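Local coordinates for protein cyclin homolog (Herpesvirus saimiri, PDB 2F2C) that probably acts as a viral D-type cyclin that modulates the host cell cycle and may drive T-cell proliferation and transformation during latent infection, at residues I133-E136 with K137-E141; D81-L84 with C85-G89; P113-V116 with S117-T120; C101-I104 with G105-R109. One frame throughout, in Å; residues are numbered along the deposited sequence.

Interaction 1. Residues I133-E136 with K137-E141; sequences INQE and KDILE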
# COMPACT_ATOMS: atom_id res chain seq x y z
N ILE A 133 21.90 6.57 8.64
CA ILE A 133 21.69 5.31 7.93
C ILE A 133 21.73 4.11 8.87
O ILE A 133 20.86 3.24 8.80
CB ILE A 133 22.72 5.18 6.78
CG1 ILE A 133 22.43 6.23 5.71
CG2 ILE A 133 22.70 3.78 6.17
CD1 ILE A 133 23.67 6.71 4.94
N ASN A 134 22.72 4.06 9.76
CA ASN A 134 22.77 3.00 10.76
C ASN A 134 21.55 2.99 11.68
O ASN A 134 21.09 1.93 12.10
CB ASN A 134 24.08 3.06 11.55
CG ASN A 134 25.23 2.42 10.80
OD1 ASN A 134 26.16 3.10 10.36
ND2 ASN A 134 25.18 1.10 10.64
N GLN A 135 21.01 4.17 11.96
CA GLN A 135 19.82 4.31 12.80
C GLN A 135 18.56 3.84 12.06
O GLN A 135 17.64 3.30 12.69
CB GLN A 135 19.66 5.75 13.29
CG GLN A 135 18.53 5.97 14.29
CD GLN A 135 18.67 5.09 15.50
OE1 GLN A 135 19.44 5.41 16.41
NE2 GLN A 135 17.93 3.99 15.52
N GLU A 136 18.52 4.05 10.75
CA GLU A 136 17.44 3.50 9.91
C GLU A 136 17.54 1.98 9.90
O GLU A 136 16.52 1.28 9.96
CB GLU A 136 17.51 4.03 8.47
CG GLU A 136 16.26 3.72 7.66
CD GLU A 136 16.53 3.67 6.16
OE1 GLU A 136 17.49 2.98 5.75
OE2 GLU A 136 15.76 4.30 5.40
N LYS A 137 18.77 1.48 9.84
CA LYS A 137 19.04 0.05 9.79
C LYS A 137 18.74 -0.63 11.13
O LYS A 137 18.27 -1.76 11.15
CB LYS A 137 20.50 -0.16 9.40
CG LYS A 137 20.87 -1.57 9.06
CD LYS A 137 21.93 -1.61 7.94
CE LYS A 137 23.22 -0.85 8.30
NZ LYS A 137 23.95 -0.43 7.07
N ASP A 138 19.01 0.07 12.23
CA ASP A 138 18.74 -0.47 13.56
C ASP A 138 17.25 -0.48 13.91
O ASP A 138 16.75 -1.47 14.46
CB ASP A 138 19.57 0.25 14.63
CG ASP A 138 20.99 -0.32 14.76
OD1 ASP A 138 21.91 0.44 15.14
OD2 ASP A 138 21.28 -1.51 14.51
N ILE A 139 16.54 0.61 13.57
CA ILE A 139 15.07 0.65 13.70
C ILE A 139 14.39 -0.48 12.91
O ILE A 139 13.63 -1.28 13.47
CB ILE A 139 14.49 2.00 13.25
CG1 ILE A 139 14.84 3.10 14.25
CG2 ILE A 139 12.97 1.89 13.08
CD1 ILE A 139 14.60 4.47 13.72
N LEU A 140 14.67 -0.55 11.62
CA LEU A 140 14.06 -1.55 10.78
C LEU A 140 14.21 -2.97 11.34
O LEU A 140 13.23 -3.71 11.45
CB LEU A 140 14.62 -1.47 9.36
CG LEU A 140 14.06 -0.34 8.49
CD1 LEU A 140 14.94 -0.17 7.26
CD2 LEU A 140 12.60 -0.60 8.09
N GLU A 141 15.43 -3.34 11.70
CA GLU A 141 15.65 -4.72 12.09
C GLU A 141 15.13 -5.08 13.48
O GLU A 141 14.82 -6.23 13.74
CB GLU A 141 17.10 -5.18 11.81
CG GLU A 141 18.18 -4.95 12.86
CD GLU A 141 19.48 -5.68 12.48
OE1 GLU A 141 20.24 -5.18 11.61
OE2 GLU A 141 19.76 -6.77 13.04
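Lys-137 lies alongside Asn-134, the two side chains pointing the same way, and its backbone N closes one helical turn on Ile-133 O at 2.9 Å. CG of the lysine stands anti to its own N (chi1 -169°), and further bends at chi2 and chi3 carry the methylenes past the asparagine. Asp-138 N follows with a bond to Asn-134 O of 2.8 Å; its CB rests 3.4 Å from that same Asn-134 O. At Ile-139 the N reaches Gln-135 O at 3.0 Å. The bend of Gln-135 at chi2 (57°) brings its amide end back over the isoleucine, with NE2 3.5 Å from Ile-139 CG1; NE2 also makes a weak hydrogen bond to Tyr-83 OH. Leu-140 N bonds Glu-136 O at 3.1 Å, and CD1 of the leucine runs beside the glutamate, 4.1 Å from Glu-136 CG. Beyond CG, Glu-136 extends to a salt bridge with Lys-107 and a hydrogen bond to the backbone of another protein chain. Within helix 129-142, Glu-136 and Ile-139 pack on helix 94-109, Ile-139 also meets helix 72-83, and Leu-140 touches Trp-145 and Thr-147.

Interaction 2. Residues D81-L84 with C85-G89; sequences DRYL and CKKQG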
# COMPACT_ATOMS: atom_id res chain seq x y z
N ASP A 81 7.01 5.08 18.42
CA ASP A 81 6.53 4.39 19.63
C ASP A 81 6.86 2.90 19.63
O ASP A 81 7.52 2.41 20.55
CB ASP A 81 5.03 4.61 19.86
CG ASP A 81 4.69 6.06 20.13
OD1 ASP A 81 5.55 6.79 20.68
OD2 ASP A 81 3.58 6.56 19.80
N ARG A 82 6.42 2.19 18.58
CA ARG A 82 6.75 0.78 18.42
C ARG A 82 8.23 0.53 18.66
O ARG A 82 8.58 -0.33 19.46
CB ARG A 82 6.37 0.29 17.02
CG ARG A 82 4.92 -0.13 16.87
CD ARG A 82 4.58 -0.65 15.49
NE ARG A 82 4.32 0.44 14.56
CZ ARG A 82 4.37 0.34 13.23
NH1 ARG A 82 4.68 -0.82 12.65
NH2 ARG A 82 4.10 1.41 12.47
N TYR A 83 9.08 1.29 17.97
CA TYR A 83 10.54 1.18 18.11
C TYR A 83 10.99 1.37 19.55
O TYR A 83 11.90 0.70 20.01
CB TYR A 83 11.28 2.17 17.21
CG TYR A 83 12.77 2.13 17.42
CD1 TYR A 83 13.53 1.06 16.94
CD2 TYR A 83 13.43 3.14 18.12
CE1 TYR A 83 14.92 0.99 17.15
CE2 TYR A 83 14.83 3.09 18.34
CZ TYR A 83 15.56 2.01 17.85
OH TYR A 83 16.93 1.95 18.04
N LEU A 84 10.35 2.30 20.25
CA LEU A 84 10.76 2.60 21.62
C LEU A 84 10.06 1.75 22.67
O LEU A 84 10.11 2.08 23.86
CB LEU A 84 10.64 4.10 21.93
CG LEU A 84 11.68 5.04 21.30
CD1 LEU A 84 11.32 6.45 21.65
CD2 LEU A 84 13.10 4.75 21.75
N CYS A 85 9.40 0.67 22.23
CA CYS A 85 8.99 -0.43 23.12
C CYS A 85 10.05 -1.51 23.12
O CYS A 85 10.03 -2.40 23.96
CB CYS A 85 7.67 -1.07 22.69
SG CYS A 85 6.28 0.06 22.46
N LYS A 86 10.99 -1.42 22.17
CA LYS A 86 11.94 -2.50 21.95
C LYS A 86 13.39 -2.14 22.29
O LYS A 86 14.04 -2.87 23.04
CB LYS A 86 11.79 -3.07 20.53
CG LYS A 86 10.50 -3.88 20.36
CD LYS A 86 10.44 -4.61 19.02
CE LYS A 86 9.20 -5.51 18.92
NZ LYS A 86 9.17 -6.60 19.96
N LYS A 87 13.90 -1.04 21.74
CA LYS A 87 15.26 -0.62 22.08
C LYS A 87 15.21 0.59 23.02
O LYS A 87 14.13 1.11 23.29
CB LYS A 87 16.10 -0.33 20.83
CG LYS A 87 16.31 -1.52 19.87
CD LYS A 87 17.33 -2.55 20.37
CE LYS A 87 17.56 -3.62 19.30
NZ LYS A 87 18.52 -4.68 19.72
N GLN A 88 16.35 1.01 23.53
CA GLN A 88 16.38 2.12 24.49
C GLN A 88 16.77 3.44 23.81
O GLN A 88 17.57 3.45 22.87
CB GLN A 88 17.34 1.80 25.63
CG GLN A 88 17.11 2.59 26.93
CD GLN A 88 16.02 2.01 27.82
OE1 GLN A 88 15.69 0.82 27.74
NE2 GLN A 88 15.48 2.85 28.69
N GLY A 89 16.21 4.54 24.29
CA GLY A 89 16.59 5.86 23.81
C GLY A 89 17.26 6.70 24.89
O GLY A 89 16.92 6.60 26.07
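Tyr-83 brings the hydroxyl end of its ring obliquely against CB and CG of Lys-87: Lys-87 CB lies 3.7 Å from Tyr-83 OH, and Lys-87 CG is 4.0 Å from Tyr-83 CE1. The hydroxyl also makes a weak hydrogen bond to Gln-135 NE2. The ring gets there because CG is anti to the backbone N (chi1 176°), which swings it along the helix towards the following turn. The lysine bends at chi2, and its end leads off the tyrosine. The backbone of the same pair is bonded too, since Tyr-83 O accepts two donors. Lys-87 N comes nearly along the C=O axis at 3.2 Å, whereas Lys-86 N, also 3.2 Å from Tyr-83 O, sits well above the carbonyl plane. One residue earlier, Cys-85 N makes a 3.1 Å bond to Arg-82 O. The end of Leu-84 comes back to the loop, its CD2 4.0 Å from Gly-89 N. Around this turn, Asp-81 is held by Trp-41 and Arg-52, Arg-82 bonds Thr-147 O and Ser-78, and Tyr-83 packs against Ile-139 and Ala-142 of helix 129-142. Bonds spanning three residues beside one spanning four are characteristic of a helix tightening as it ends, here helix 72-83 of the N-terminal cyclin domain passing into the loop before helix 94-109.

Interaction 3. Residues P113-V116 with S117-T120; sequences PMTV and SKLT
Val-116 O is gripped twice by Thr-120, through the backbone N at 3.0 Å and through OG1 at 2.7 Å. The N-H points almost straight at the oxygen (166° at the hydrogen); the hydroxyl comes from a donor position tilted out of the carbonyl plane. Placing OG1 between the threonine's own N and carbonyl carbon (chi1 48°) turns it back to the preceding turn, while Thr-120 CG2 meets Val-116 CG2 at 3.8 Å. Leu-119 N adds a weak bond to the same Val-116 oxygen. Thr-115 O receives another weak bond from Leu-119 N at 3.3 Å, so the helix is weakly bonded here. Across its start Thr-115 OG1 and Ser-117 OG share a hydrogen bond of 3.2 Å in which either may donate, and Thr-115 OG1 also lies 3.2 Å from Lys-118 CB. On the apolar side Met-114 and Leu-119 meet at about a right angle, Met-114 CG being 3.8 Å from Leu-119 CG. Met-114 and Leu-119 pack on helix 94-109 through Val-102 and Leu-103, Leu-119 and Val-116 lie on Leu-132, and Val-116 touches the backbone of another protein chain. The mostly weak main-chain bonding of the short helix 116-119 is thus supplemented by hydroxyl bonds, from Ser-117 near its start and Thr-120 just after it, and by an apolar face turned to the neighbouring helices.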
# COMPACT_ATOMS: atom_id res chain seq x y z
N PRO A 113 10.41 11.08 -1.22
CA PRO A 113 10.83 10.84 0.16
C PRO A 113 11.72 11.96 0.67
O PRO A 113 12.26 12.74 -0.12
CB PRO A 113 11.68 9.57 0.07
CG PRO A 113 11.49 9.03 -1.31
CD PRO A 113 10.99 10.12 -2.18
N MET A 114 11.86 12.04 1.99
CA MET A 114 12.87 12.91 2.58
C MET A 114 14.23 12.24 2.37
O MET A 114 14.34 11.01 2.37
CB MET A 114 12.57 13.13 4.06
CG MET A 114 13.13 14.42 4.63
SD MET A 114 12.09 15.91 4.48
CE MET A 114 10.61 15.29 5.28
N THR A 115 15.26 13.05 2.14
CA THR A 115 16.60 12.53 1.91
C THR A 115 17.43 12.67 3.18
O THR A 115 17.16 13.52 4.02
CB THR A 115 17.29 13.25 0.73
OG1 THR A 115 17.59 14.61 1.08
CG2 THR A 115 16.35 13.39 -0.44
N VAL A 116 18.45 11.82 3.32
CA VAL A 116 19.35 11.87 4.47
C VAL A 116 20.07 13.23 4.55
O VAL A 116 20.12 13.88 5.61
CB VAL A 116 20.35 10.68 4.43
CG1 VAL A 116 21.17 10.69 3.12
CG2 VAL A 116 21.25 10.68 5.66
N SER A 117 20.59 13.67 3.40
CA SER A 117 21.28 14.96 3.21
C SER A 117 20.40 16.18 3.49
O SER A 117 20.74 17.31 3.12
CB SER A 117 21.82 15.02 1.77
OG SER A 117 20.78 14.77 0.84
N LYS A 118 19.28 15.96 4.15
CA LYS A 118 18.28 16.99 4.34
C LYS A 118 17.79 16.96 5.77
O LYS A 118 17.39 17.97 6.30
CB LYS A 118 17.12 16.73 3.39
CG LYS A 118 16.27 17.94 3.07
CD LYS A 118 15.21 17.61 2.01
CE LYS A 118 15.78 17.65 0.60
NZ LYS A 118 14.69 17.85 -0.39
N LEU A 119 17.82 15.78 6.39
CA LEU A 119 17.47 15.65 7.81
C LEU A 119 18.71 15.88 8.67
O LEU A 119 18.62 16.37 9.80
CB LEU A 119 16.91 14.26 8.10
CG LEU A 119 15.57 13.87 7.48
CD1 LEU A 119 15.50 12.36 7.37
CD2 LEU A 119 14.39 14.41 8.27
N THR A 120 19.87 15.52 8.12
CA THR A 120 21.15 15.73 8.76
C THR A 120 21.42 17.23 8.89
O THR A 120 21.25 17.80 9.96
CB THR A 120 22.30 15.02 7.97
OG1 THR A 120 22.18 15.33 6.57
CG2 THR A 120 22.13 13.50 8.00

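Interaction 4. Residues C101-I104 with G105-R109; sequences CVLI and GSKIR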
# COMPACT_ATOMS: atom_id res chain seq x y z
N CYS A 101 12.77 7.93 11.86
CA CYS A 101 11.38 7.52 11.72
C CYS A 101 10.72 8.26 10.56
O CYS A 101 10.13 7.62 9.68
CB CYS A 101 10.62 7.72 13.02
SG CYS A 101 11.38 6.79 14.36
N VAL A 102 10.83 9.58 10.53
CA VAL A 102 10.36 10.37 9.40
C VAL A 102 10.98 9.88 8.09
O VAL A 102 10.32 9.86 7.06
CB VAL A 102 10.65 11.88 9.59
CG1 VAL A 102 10.42 12.66 8.32
CG2 VAL A 102 9.77 12.43 10.69
N LEU A 103 12.26 9.49 8.14
CA LEU A 103 12.90 8.97 6.94
C LEU A 103 12.16 7.72 6.47
O LEU A 103 11.70 7.67 5.32
CB LEU A 103 14.41 8.72 7.12
CG LEU A 103 15.18 8.24 5.87
CD1 LEU A 103 15.22 9.30 4.79
CD2 LEU A 103 16.59 7.83 6.21
N ILE A 104 12.00 6.73 7.36
CA ILE A 104 11.32 5.50 6.99
C ILE A 104 9.89 5.79 6.51
O ILE A 104 9.47 5.30 5.44
CB ILE A 104 11.37 4.43 8.13
CG1 ILE A 104 12.80 3.90 8.29
CG2 ILE A 104 10.49 3.24 7.83
CD1 ILE A 104 13.11 3.35 9.65
N GLY A 105 9.17 6.61 7.29
CA GLY A 105 7.78 7.00 7.03
C GLY A 105 7.61 7.65 5.67
O GLY A 105 6.80 7.20 4.85
N SER A 106 8.41 8.67 5.40
CA SER A 106 8.31 9.38 4.14
C SER A 106 8.60 8.42 2.98
O SER A 106 7.97 8.48 1.93
CB SER A 106 9.28 10.55 4.11
OG SER A 106 10.58 10.11 3.79
N LYS A 107 9.54 7.51 3.21
CA LYS A 107 9.86 6.51 2.23
C LYS A 107 8.69 5.59 1.92
O LYS A 107 8.64 4.98 0.86
CB LYS A 107 11.07 5.68 2.67
CG LYS A 107 12.41 6.29 2.30
CD LYS A 107 13.52 5.30 2.58
CE LYS A 107 14.88 5.94 2.49
NZ LYS A 107 15.90 4.93 2.84
N ILE A 108 7.73 5.48 2.84
CA ILE A 108 6.61 4.54 2.61
C ILE A 108 5.32 5.24 2.18
O ILE A 108 4.64 4.73 1.30
CB ILE A 108 6.34 3.64 3.86
CG1 ILE A 108 7.57 2.78 4.16
CG2 ILE A 108 5.09 2.77 3.66
CD1 ILE A 108 7.52 2.14 5.53
N ARG A 109 4.98 6.37 2.80
CA ARG A 109 3.67 6.98 2.57
C ARG A 109 3.68 8.24 1.70
O ARG A 109 2.70 8.99 1.68
CB ARG A 109 2.98 7.29 3.90
CG ARG A 109 2.37 6.07 4.63
CD ARG A 109 1.10 5.48 3.98
NE ARG A 109 0.54 4.44 4.83
CZ ARG A 109 -0.67 4.47 5.39
NH1 ARG A 109 -1.48 5.48 5.17
NH2 ARG A 109 -1.09 3.48 6.16
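Ser-106 OG and Lys-107 N both bond Leu-103 O, at 3.1 and 3.0 Å, arriving from the same face of its carbonyl plane. With chi1 at 81°, the serine OG is tucked over its own main chain and turned back towards the preceding turn, and it also accepts the backbone N-H of Met-114. Two further main-chain bonds follow the regular helical pattern: Gly-105 N meets Cys-101 O at 2.8 Å, and Ser-106 N meets Val-102 O, also at 2.8 Å. Gly-105 O takes both a three-residue bond from Ile-108 N and a four-residue bond from Arg-109 N.

Apolar contacts run alongside. Ile-104 and Ile-108 point the same way, with CG2 of Ile-104 3.9 Å from CD1 of Ile-108. Lys-107, extended beyond CG, lays its methylenes beside Leu-103, CE standing 4.1 Å from Leu-103 CD1.

The charged ends find partners outside the two segments: Lys-107 NZ pairs with Glu-136 and also bonds the backbone of another protein chain, while Arg-109 bridges Asp-154 and Glu-148. A carboxylate beside this buried lysine would favour its charged form, consistent with the conserved Lys-Glu pair through which cell-cycle cyclins hold the backbone of their kinase partner.

Overall arrangement
All four contacts are local and lie in the N-terminal cyclin domain; along the chain they come in the order 2, 4, 3, 1. In space the touching contacts form a series 2-1-4-3, with interactions 1 and 4 as its middle members. The centre of interaction 4, in helix 94-109, is about 11 Å from that of interaction 3 and about 12 Å from that of interaction 1. Interaction 1 meets interaction 2, centres about 12 Å apart, through Tyr-83, whereas interactions 2 and 3 lie about 22 Å apart at their centres without touching. Helices 94-109 and 129-142 supply Lys-107 and Glu-136, whose salt bridge joins interactions 4 and 1. Interactions 1, 3 and 4 also border another protein chain, consistent with a cyclin's kinase-binding face.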